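Side-chain contacts in sporozoite microneme protein essential for cell traversal (PDB 4U5A), which is needed by Plasmodium sporozoites to traverse host cells and folds as a bundle of long helices: residues I113-N116 against E117-S121; T31-D34 against L35-I39; I171-I174 against T175-D179. All coordinates share one frame; numbering follows the deposited sequence.

Interaction 1 (I113-N116 against E117-S121); sequences IQIN and ELNKS
One turn of helix 88-126, a long member of the four-helix bundle, brings I113 and Q114 against E117, and I115 and N116 against N119. Backbone bonds from L118 N, N119 N and K120 N back to Q114 O, I115 O and N116 O hold the turn. E117 N is shared: it bonds to Q114 O at 2.9 Å, bent and from above the carbonyl plane, and only weakly to I113 O.

The side chain of E117 lies extended beyond CG. Its OE2 comes within 3.7 Å of I113 CG2, the methyl that stands anti to the backbone N of I113. Q114 bends at chi2 (-48°), which brings its amide alongside the E117 carboxylate, both pointing the same way with their planes 65° apart. Q114 NE2 stays 3.7 Å from E117 OE2, and Q114 OE1 faces E117 OE1, acceptor to acceptor, at 3.5 Å.

The amides of N116 and N119 meet at a steep 75° between planes, N119 ND2 standing 3.5 Å from N116 OD1. N119 ND2 also lies 3.8 Å from I115 CG2. The ND2 of buried N116 bonds to L112 O one turn earlier, so the preceding turn of the helix provides an acceptor for this amide N-H.

Backbone bonds therefore define this turn, while its polar side chains pack beside one another with no clear hydrogen bond between them.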
ATOM      1  N   ILE A 113      -2.731   4.432  -0.352  1.00 32.77           N
ATOM      2  CA  ILE A 113      -4.058   3.867  -0.551  1.00 35.43           C
ATOM      3  C   ILE A 113      -5.062   4.974  -0.845  1.00 51.77           C
ATOM      4  O   ILE A 113      -5.860   4.847  -1.768  1.00 57.63           O
ATOM      5  CB  ILE A 113      -4.537   3.051   0.672  1.00 36.98           C
ATOM      6  CG1 ILE A 113      -3.801   1.712   0.755  1.00 41.98           C
ATOM      7  CG2 ILE A 113      -6.036   2.799   0.604  1.00 31.79           C
ATOM      8  CD1 ILE A 113      -4.258   0.840   1.912  1.00 52.25           C
ATOM      9  N   GLN A 114      -5.012   6.065  -0.086  1.00 45.38           N
ATOM     10  CA  GLN A 114      -5.920   7.183  -0.349  1.00 55.12           C
ATOM     11  C   GLN A 114      -5.749   7.729  -1.768  1.00 54.67           C
ATOM     12  O   GLN A 114      -6.728   7.865  -2.543  1.00 65.09           O
ATOM     13  CB  GLN A 114      -5.685   8.305   0.663  1.00 56.14           C
ATOM     14  CG  GLN A 114      -6.089   7.944   2.078  1.00 72.65           C
ATOM     15  CD  GLN A 114      -7.464   7.308   2.149  1.00 94.33           C
ATOM     16  OE1 GLN A 114      -8.446   7.854   1.643  1.00 91.51           O
ATOM     17  NE2 GLN A 114      -7.537   6.138   2.772  1.00 93.20           N
ATOM     18  N   ILE A 115      -4.494   8.027  -2.100  1.00 41.56           N
ATOM     19  CA  ILE A 115      -4.136   8.498  -3.435  1.00 40.59           C
ATOM     20  C   ILE A 115      -4.746   7.605  -4.526  1.00 49.32           C
ATOM     21  O   ILE A 115      -5.381   8.102  -5.470  1.00 52.64           O
ATOM     22  CB  ILE A 115      -2.602   8.572  -3.599  1.00 34.24           C
ATOM     23  CG1 ILE A 115      -2.022   9.645  -2.668  1.00 35.44           C
ATOM     24  CG2 ILE A 115      -2.221   8.843  -5.052  1.00 36.66           C
ATOM     25  CD1 ILE A 115      -0.531   9.859  -2.835  1.00 44.13           C
ATOM     26  N   ASN A 116      -4.567   6.293  -4.394  1.00 46.80           N
ATOM     27  CA  ASN A 116      -5.063   5.376  -5.418  1.00 56.20           C
ATOM     28  C   ASN A 116      -6.560   5.081  -5.294  1.00 46.83           C
ATOM     29  O   ASN A 116      -7.137   4.425  -6.160  1.00 47.61           O
ATOM     30  CB  ASN A 116      -4.256   4.081  -5.405  1.00 46.16           C
ATOM     31  CG  ASN A 116      -2.886   4.257  -6.027  1.00 45.93           C
ATOM     32  OD1 ASN A 116      -2.705   4.042  -7.226  1.00 62.44           O
ATOM     33  ND2 ASN A 116      -1.917   4.678  -5.223  1.00 48.51           N
ATOM     34  N   GLU A 117      -7.184   5.545  -4.215  1.00 48.24           N
ATOM     35  CA  GLU A 117      -8.638   5.500  -4.114  1.00 56.80           C
ATOM     36  C   GLU A 117      -9.187   6.570  -5.037  1.00 49.81           C
ATOM     37  O   GLU A 117     -10.105   6.322  -5.836  1.00 44.36           O
ATOM     38  CB  GLU A 117      -9.114   5.747  -2.680  1.00 57.78           C
ATOM     39  CG  GLU A 117      -8.939   4.584  -1.720  1.00 76.08           C
ATOM     40  CD  GLU A 117      -9.703   4.786  -0.419  1.00 94.79           C
ATOM     41  OE1 GLU A 117     -10.451   5.783  -0.311  1.00100.85           O
ATOM     42  OE2 GLU A 117      -9.542   3.956   0.502  1.00 84.67           O
ATOM     43  N   LEU A 118      -8.599   7.761  -4.952  1.00 43.88           N
ATOM     44  CA  LEU A 118      -8.987   8.818  -5.881  1.00 36.03           C
ATOM     45  C   LEU A 118      -8.644   8.426  -7.326  1.00 49.94           C
ATOM     46  O   LEU A 118      -9.420   8.697  -8.252  1.00 51.89           O
ATOM     47  CB  LEU A 118      -8.332  10.147  -5.500  1.00 46.05           C
ATOM     48  CG  LEU A 118      -8.739  11.357  -6.347  1.00 47.58           C
ATOM     49  CD1 LEU A 118     -10.238  11.568  -6.259  1.00 38.76           C
ATOM     50  CD2 LEU A 118      -8.011  12.616  -5.898  1.00 38.41           C
ATOM     51  N   ASN A 119      -7.494   7.778  -7.514  1.00 51.23           N
ATOM     52  CA  ASN A 119      -7.111   7.259  -8.832  1.00 51.60           C
ATOM     53  C   ASN A 119      -8.105   6.222  -9.378  1.00 43.48           C
ATOM     54  O   ASN A 119      -8.440   6.230 -10.567  1.00 48.68           O
ATOM     55  CB  ASN A 119      -5.706   6.644  -8.777  1.00 44.03           C
ATOM     56  CG  ASN A 119      -4.593   7.687  -8.847  1.00 49.30           C
ATOM     57  OD1 ASN A 119      -4.768   8.777  -9.396  1.00 44.66           O
ATOM     58  ND2 ASN A 119      -3.433   7.346  -8.292  1.00 50.20           N
ATOM     59  N   LYS A 120      -8.569   5.334  -8.499  1.00 36.56           N
ATOM     60  CA  LYS A 120      -9.579   4.331  -8.837  1.00 35.18           C
ATOM     61  C   LYS A 120     -10.876   4.984  -9.291  1.00 56.79           C
ATOM     62  O   LYS A 120     -11.431   4.623 -10.336  1.00 57.57           O
ATOM     63  CB  LYS A 120      -9.852   3.419  -7.638  1.00 40.69           C
ATOM     64  CG  LYS A 120     -11.244   2.792  -7.638  1.00 51.23           C
ATOM     65  CD  LYS A 120     -11.556   2.117  -6.310  1.00 63.62           C
ATOM     66  CE  LYS A 120     -12.964   2.446  -5.836  1.00 75.67           C
ATOM     67  NZ  LYS A 120     -13.083   3.899  -5.523  1.00 59.98           N
ATOM     68  N   SER A 121     -11.360   5.938  -8.495  1.00 61.08           N
ATOM     69  CA  SER A 121     -12.575   6.668  -8.841  1.00 50.59           C
ATOM     70  C   SER A 121     -12.427   7.343 -10.201  1.00 50.16           C
ATOM     71  O   SER A 121     -13.335   7.296 -11.038  1.00 48.64           O
ATOM     72  CB  SER A 121     -12.913   7.705  -7.767  1.00 44.43           C
ATOM     73  OG  SER A 121     -13.270   7.084  -6.543  1.00 50.00           O
TER

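Interaction 2 (T31-D34 against L35-I39)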
ATOM      1  N   THR A  31      -6.871  -4.467   1.094  1.00 45.08           N
ATOM      2  CA  THR A  31      -7.427  -3.173   0.700  1.00 38.03           C
ATOM      3  C   THR A  31      -7.125  -2.853  -0.770  1.00 46.96           C
ATOM      4  O   THR A  31      -8.026  -2.493  -1.540  1.00 54.18           O
ATOM      5  CB  THR A  31      -6.896  -2.036   1.594  1.00 43.79           C
ATOM      6  OG1 THR A  31      -7.248  -2.292   2.960  1.00 50.32           O
ATOM      7  CG2 THR A  31      -7.485  -0.702   1.163  1.00 32.25           C
ATOM      8  N   ILE A  32      -5.856  -2.986  -1.156  1.00 48.21           N
ATOM      9  CA  ILE A  32      -5.444  -2.698  -2.533  1.00 46.93           C
ATOM     10  C   ILE A  32      -6.091  -3.677  -3.526  1.00 50.43           C
ATOM     11  O   ILE A  32      -6.510  -3.292  -4.634  1.00 60.92           O
ATOM     12  CB  ILE A  32      -3.912  -2.730  -2.671  1.00 39.63           C
ATOM     13  CG1 ILE A  32      -3.279  -1.743  -1.686  1.00 38.54           C
ATOM     14  CG2 ILE A  32      -3.491  -2.398  -4.094  1.00 37.34           C
ATOM     15  CD1 ILE A  32      -1.762  -1.717  -1.726  1.00 37.85           C
ATOM     16  N   LYS A  33      -6.179  -4.942  -3.127  1.00 47.34           N
ATOM     17  CA  LYS A  33      -6.873  -5.926  -3.945  1.00 54.47           C
ATOM     18  C   LYS A  33      -8.312  -5.480  -4.157  1.00 55.95           C
ATOM     19  O   LYS A  33      -8.837  -5.604  -5.254  1.00 54.17           O
ATOM     20  CB  LYS A  33      -6.830  -7.319  -3.313  1.00 51.21           C
ATOM     21  CG  LYS A  33      -7.366  -8.404  -4.236  1.00 66.99           C
ATOM     22  CD  LYS A  33      -6.603  -8.429  -5.558  1.00 77.05           C
ATOM     23  CE  LYS A  33      -7.128  -9.512  -6.492  1.00 69.28           C
ATOM     24  NZ  LYS A  33      -7.124 -10.863  -5.866  1.00 77.88           N
ATOM     25  N   ASP A  34      -8.942  -4.964  -3.101  1.00 60.45           N
ATOM     26  CA  ASP A  34     -10.294  -4.413  -3.199  1.00 58.83           C
ATOM     27  C   ASP A  34     -10.353  -3.244  -4.175  1.00 54.46           C
ATOM     28  O   ASP A  34     -11.344  -3.081  -4.884  1.00 50.48           O
ATOM     29  CB  ASP A  34     -10.807  -3.963  -1.830  1.00 52.42           C
ATOM     30  CG  ASP A  34     -11.225  -5.120  -0.954  1.00 69.17           C
ATOM     31  OD1 ASP A  34     -11.356  -6.246  -1.483  1.00 64.32           O
ATOM     32  OD2 ASP A  34     -11.426  -4.903   0.262  1.00 59.51           O
ATOM     33  N   LEU A  35      -9.298  -2.432  -4.210  1.00 53.95           N
ATOM     34  CA  LEU A  35      -9.221  -1.362  -5.201  1.00 50.16           C
ATOM     35  C   LEU A  35      -9.338  -1.960  -6.595  1.00 55.52           C
ATOM     36  O   LEU A  35     -10.226  -1.593  -7.380  1.00 61.65           O
ATOM     37  CB  LEU A  35      -7.911  -0.579  -5.080  1.00 43.55           C
ATOM     38  CG  LEU A  35      -7.742   0.413  -3.929  1.00 56.67           C
ATOM     39  CD1 LEU A  35      -6.403   1.129  -4.041  1.00 49.39           C
ATOM     40  CD2 LEU A  35      -8.884   1.412  -3.898  1.00 52.08           C
ATOM     41  N   PHE A  36      -8.451  -2.907  -6.890  1.00 63.73           N
ATOM     42  CA  PHE A  36      -8.444  -3.535  -8.208  1.00 59.50           C
ATOM     43  C   PHE A  36      -9.755  -4.255  -8.551  1.00 64.97           C
ATOM     44  O   PHE A  36     -10.227  -4.171  -9.679  1.00 59.27           O
ATOM     45  CB  PHE A  36      -7.270  -4.508  -8.317  1.00 45.15           C
ATOM     46  CG  PHE A  36      -5.984  -3.851  -8.723  1.00 42.41           C
ATOM     47  CD1 PHE A  36      -5.699  -3.629 -10.060  1.00 43.13           C
ATOM     48  CD2 PHE A  36      -5.061  -3.451  -7.769  1.00 45.71           C
ATOM     49  CE1 PHE A  36      -4.517  -3.023 -10.442  1.00 46.43           C
ATOM     50  CE2 PHE A  36      -3.875  -2.843  -8.141  1.00 44.33           C
ATOM     51  CZ  PHE A  36      -3.603  -2.629  -9.481  1.00 47.69           C
ATOM     52  N   LEU A  37     -10.351  -4.940  -7.579  1.00 58.08           N
ATOM     53  CA  LEU A  37     -11.610  -5.649  -7.797  1.00 57.39           C
ATOM     54  C   LEU A  37     -12.742  -4.675  -8.095  1.00 65.00           C
ATOM     55  O   LEU A  37     -13.574  -4.925  -8.969  1.00 67.16           O
ATOM     56  CB  LEU A  37     -11.963  -6.510  -6.580  1.00 55.25           C
ATOM     57  CG  LEU A  37     -11.048  -7.704  -6.288  1.00 62.48           C
ATOM     58  CD1 LEU A  37     -11.568  -8.511  -5.112  1.00 66.29           C
ATOM     59  CD2 LEU A  37     -10.890  -8.587  -7.515  1.00 64.55           C
ATOM     60  N   ASP A  38     -12.782  -3.574  -7.351  1.00 66.24           N
ATOM     61  CA  ASP A  38     -13.797  -2.549  -7.556  1.00 66.56           C
ATOM     62  C   ASP A  38     -13.638  -1.911  -8.932  1.00 67.32           C
ATOM     63  O   ASP A  38     -14.623  -1.528  -9.563  1.00 80.00           O
ATOM     64  CB  ASP A  38     -13.723  -1.481  -6.462  1.00 55.07           C
ATOM     65  CG  ASP A  38     -14.166  -2.001  -5.110  1.00 69.55           C
ATOM     66  OD1 ASP A  38     -14.888  -3.020  -5.071  1.00 68.69           O
ATOM     67  OD2 ASP A  38     -13.783  -1.395  -4.086  1.00 85.27           O
ATOM     68  N   ILE A  39     -12.399  -1.809  -9.401  1.00 61.57           N
ATOM     69  CA  ILE A  39     -12.161  -1.294 -10.748  1.00 57.98           C
ATOM     70  C   ILE A  39     -12.599  -2.303 -11.809  1.00 65.60           C
ATOM     71  O   ILE A  39     -13.114  -1.923 -12.860  1.00 78.32           O
ATOM     72  CB  ILE A  39     -10.677  -0.934 -10.970  1.00 65.48           C
ATOM     73  CG1 ILE A  39     -10.227   0.129  -9.969  1.00 61.26           C
ATOM     74  CG2 ILE A  39     -10.448  -0.431 -12.390  1.00 41.03           C
ATOM     75  CD1 ILE A  39      -8.806   0.607 -10.184  1.00 55.77           C
TER
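The ring of F36 takes I32 O at its edge, close to the ring plane, where CD2 lies 3.5 Å from that oxygen. I32 itself runs beside the ring and points the same way: its CG2, anti to the backbone N, is 4.1 Å from F36 CE2. Beyond this pair, F36 also meets P61 and Y57, while I32 packs on L65.

The two carboxylates, D34 and D38, follow each other one turn apart on another side of the helix. Their OD1 atoms remain 6.0 Å from each other, and the like charges would be expected to repel mildly.

Between these groups, the side chains of K33 and L37 meet carbon to carbon. K33, bent at chi2 (57°), passes its CE across L37 CD2 at 4.0 Å. Beneath the side chains the backbone keeps an unbroken run of bonds, from L35 N to T31 O, F36 N to I32 O, L37 N to K33 O, and D38 N to D34 O at 2.9 Å.

I32, L35, F36 and I39 face neighbouring helices, while K33, D34 and D38 lie on other sides, with L37 the exposed apolar exception. This makes an amphipathic last stretch of helix 10-39, as is typical of a helical bundle.

Interaction 3 (I171-I174 against T175-D179); sequences INFI and TPIYD
Hydrogen bonds in this stretch of helix 167-197 centre first on I171 and T175. I171 O accepts both T175 N, at 3.0 Å, and the hydroxyl T175 OG1, at 2.6 Å, so two donors of one residue grip a single carbonyl. They reach it from opposite faces of its plane, the hydroxyl standing well out of that plane. The hydroxyl can do this because OG1 sits beside the backbone N of T175, at chi1 -70°, folded back over the preceding turn. A second backbone bond, Y178 N to I174 O at 2.8 Å, is nearly straight at the hydrogen (165°).

Between these two bonds the pattern is interrupted by P176. Proline has no N-H to give, and the helix kinks here. The ring instead sets its CD 3.4 Å from N172 O, where a donor would otherwise stand, and equally near F173 O.

On another side of the helix, F173 and I177 make an apolar contact. I177 CD1 lies over one face of the F173 ring, 4.2 Å from the ring centroid and 26° off the ring normal, a CH-pi contact; its closest ring atom is F173 CZ. The two side chains cross at a slant. Apart from this pair, I174 places CG1 between the backbone N and the carbonyl carbon, close to T175 N.

Around the kink, F173 meets H122 edge-to-face and K126 by a cation-pi contact, both on helix 88-126, whose I123 also packs on F173 and I174. Helix 49-57 lies against I171 and I174, and its Y57 stacks on the ring of Y178 and accepts a hydrogen bond from the hydroxyl through its carbonyl oxygen. Kinked helix 167-197 is thus joined to both helix 88-126 and helix 49-57.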
ATOM      1  N   ILE A 171      -4.962   1.712 -21.707  1.00 54.19           N
ATOM      2  CA  ILE A 171      -3.553   1.492 -21.404  1.00 61.68           C
ATOM      3  C   ILE A 171      -2.843   2.836 -21.313  1.00 56.76           C
ATOM      4  O   ILE A 171      -2.102   3.097 -20.358  1.00 63.96           O
ATOM      5  CB  ILE A 171      -2.844   0.608 -22.468  1.00 60.70           C
ATOM      6  CG1 ILE A 171      -3.054  -0.883 -22.187  1.00 50.84           C
ATOM      7  CG2 ILE A 171      -1.349   0.809 -22.421  1.00 47.69           C
ATOM      8  CD1 ILE A 171      -4.433  -1.395 -22.434  1.00 49.56           C
ATOM      9  N   ASN A 172      -3.114   3.707 -22.282  1.00 55.00           N
ATOM     10  CA  ASN A 172      -2.475   5.016 -22.309  1.00 67.07           C
ATOM     11  C   ASN A 172      -2.823   5.866 -21.089  1.00 57.69           C
ATOM     12  O   ASN A 172      -2.042   6.728 -20.685  1.00 63.51           O
ATOM     13  CB  ASN A 172      -2.865   5.763 -23.590  1.00 75.98           C
ATOM     14  CG  ASN A 172      -2.478   7.232 -23.555  1.00 87.53           C
ATOM     15  OD1 ASN A 172      -1.317   7.578 -23.328  1.00 86.27           O
ATOM     16  ND2 ASN A 172      -3.458   8.106 -23.764  1.00 85.02           N
ATOM     17  N   PHE A 173      -3.972   5.601 -20.477  1.00 49.23           N
ATOM     18  CA  PHE A 173      -4.387   6.391 -19.323  1.00 56.93           C
ATOM     19  C   PHE A 173      -3.890   5.834 -17.994  1.00 58.41           C
ATOM     20  O   PHE A 173      -3.438   6.588 -17.132  1.00 46.08           O
ATOM     21  CB  PHE A 173      -5.907   6.523 -19.274  1.00 49.60           C
ATOM     22  CG  PHE A 173      -6.404   7.283 -18.078  1.00 53.92           C
ATOM     23  CD1 PHE A 173      -6.127   8.634 -17.939  1.00 52.50           C
ATOM     24  CD2 PHE A 173      -7.145   6.650 -17.093  1.00 51.83           C
ATOM     25  CE1 PHE A 173      -6.579   9.342 -16.840  1.00 48.60           C
ATOM     26  CE2 PHE A 173      -7.604   7.352 -15.993  1.00 54.11           C
ATOM     27  CZ  PHE A 173      -7.320   8.700 -15.866  1.00 51.03           C
ATOM     28  N   ILE A 174      -3.977   4.520 -17.818  1.00 59.65           N
ATOM     29  CA  ILE A 174      -3.629   3.934 -16.530  1.00 50.82           C
ATOM     30  C   ILE A 174      -2.140   3.620 -16.418  1.00 56.69           C
ATOM     31  O   ILE A 174      -1.650   3.346 -15.323  1.00 61.55           O
ATOM     32  CB  ILE A 174      -4.435   2.645 -16.246  1.00 45.92           C
ATOM     33  CG1 ILE A 174      -4.000   1.516 -17.180  1.00 61.38           C
ATOM     34  CG2 ILE A 174      -5.931   2.902 -16.359  1.00 40.92           C
ATOM     35  CD1 ILE A 174      -4.701   0.211 -16.896  1.00 60.61           C
ATOM     36  N   THR A 175      -1.417   3.653 -17.536  1.00 53.70           N
ATOM     37  CA  THR A 175       0.018   3.368 -17.482  1.00 61.73           C
ATOM     38  C   THR A 175       0.794   4.381 -16.615  1.00 54.86           C
ATOM     39  O   THR A 175       1.605   3.972 -15.783  1.00 51.00           O
ATOM     40  CB  THR A 175       0.645   3.304 -18.900  1.00 61.49           C
ATOM     41  OG1 THR A 175       0.185   2.127 -19.577  1.00 63.78           O
ATOM     42  CG2 THR A 175       2.162   3.264 -18.820  1.00 51.14           C
ATOM     43  N   PRO A 176       0.554   5.699 -16.789  1.00 61.17           N
ATOM     44  CA  PRO A 176       1.297   6.586 -15.882  1.00 59.50           C
ATOM     45  C   PRO A 176       0.887   6.433 -14.419  1.00 55.38           C
ATOM     46  O   PRO A 176       1.744   6.482 -13.538  1.00 55.18           O
ATOM     47  CB  PRO A 176       0.937   7.991 -16.379  1.00 44.79           C
ATOM     48  CG  PRO A 176       0.460   7.820 -17.763  1.00 58.60           C
ATOM     49  CD  PRO A 176      -0.122   6.446 -17.867  1.00 59.35           C
ATOM     50  N   ILE A 177      -0.405   6.235 -14.178  1.00 44.16           N
ATOM     51  CA  ILE A 177      -0.931   6.093 -12.824  1.00 51.85           C
ATOM     52  C   ILE A 177      -0.384   4.844 -12.137  1.00 49.49           C
ATOM     53  O   ILE A 177       0.088   4.904 -11.001  1.00 46.41           O
ATOM     54  CB  ILE A 177      -2.479   6.054 -12.833  1.00 47.18           C
ATOM     55  CG1 ILE A 177      -3.036   7.395 -13.321  1.00 53.34           C
ATOM     56  CG2 ILE A 177      -3.028   5.735 -11.452  1.00 30.92           C
ATOM     57  CD1 ILE A 177      -4.543   7.423 -13.467  1.00 43.31           C
ATOM     58  N   TYR A 178      -0.436   3.719 -12.843  1.00 53.13           N
ATOM     59  CA  TYR A 178       0.045   2.446 -12.316  1.00 46.60           C
ATOM     60  C   TYR A 178       1.566   2.439 -12.129  1.00 52.08           C
ATOM     61  O   TYR A 178       2.066   1.927 -11.128  1.00 39.67           O
ATOM     62  CB  TYR A 178      -0.404   1.300 -13.230  1.00 46.14           C
ATOM     63  CG  TYR A 178       0.197  -0.043 -12.897  1.00 57.19           C
ATOM     64  CD1 TYR A 178      -0.306  -0.810 -11.851  1.00 49.62           C
ATOM     65  CD2 TYR A 178       1.241  -0.562 -13.651  1.00 45.63           C
ATOM     66  CE1 TYR A 178       0.240  -2.042 -11.545  1.00 45.42           C
ATOM     67  CE2 TYR A 178       1.790  -1.791 -13.358  1.00 51.18           C
ATOM     68  CZ  TYR A 178       1.287  -2.527 -12.305  1.00 61.58           C
ATOM     69  OH  TYR A 178       1.835  -3.755 -12.016  1.00 48.06           O
ATOM     70  N   ASP A 179       2.299   2.995 -13.090  1.00 45.81           N
ATOM     71  CA  ASP A 179       3.755   3.050 -12.989  1.00 39.27           C
ATOM     72  C   ASP A 179       4.199   3.899 -11.800  1.00 44.97           C
ATOM     73  O   ASP A 179       5.186   3.585 -11.134  1.00 56.50           O
ATOM     74  CB  ASP A 179       4.363   3.606 -14.277  1.00 40.59           C
ATOM     75  CG  ASP A 179       4.422   2.578 -15.388  1.00 57.94           C
ATOM     76  OD1 ASP A 179       3.910   1.456 -15.196  1.00 56.71           O
ATOM     77  OD2 ASP A 179       4.969   2.903 -16.463  1.00 62.34           O
TER

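All three are local contacts between successive turns of a helix, each on a different helix, and they show one local pattern adapted to three places. Interactions 1 and 2 are partly buried and touch directly: I113 packs on T31, L35 packs on E117 and K120, and I39 on K120. Interaction 3 lies nearer the surface and meets interaction 1 through N119 and I177, but does not touch interaction 2. The chemistry differs accordingly. Interaction 1 gathers amides and a carboxylate, and interaction 2 sets bundle-facing apolar residues apart from charged ones over an intact backbone. A proline interrupts the backbone bonds of interaction 3, and a threonine hydroxyl adds one.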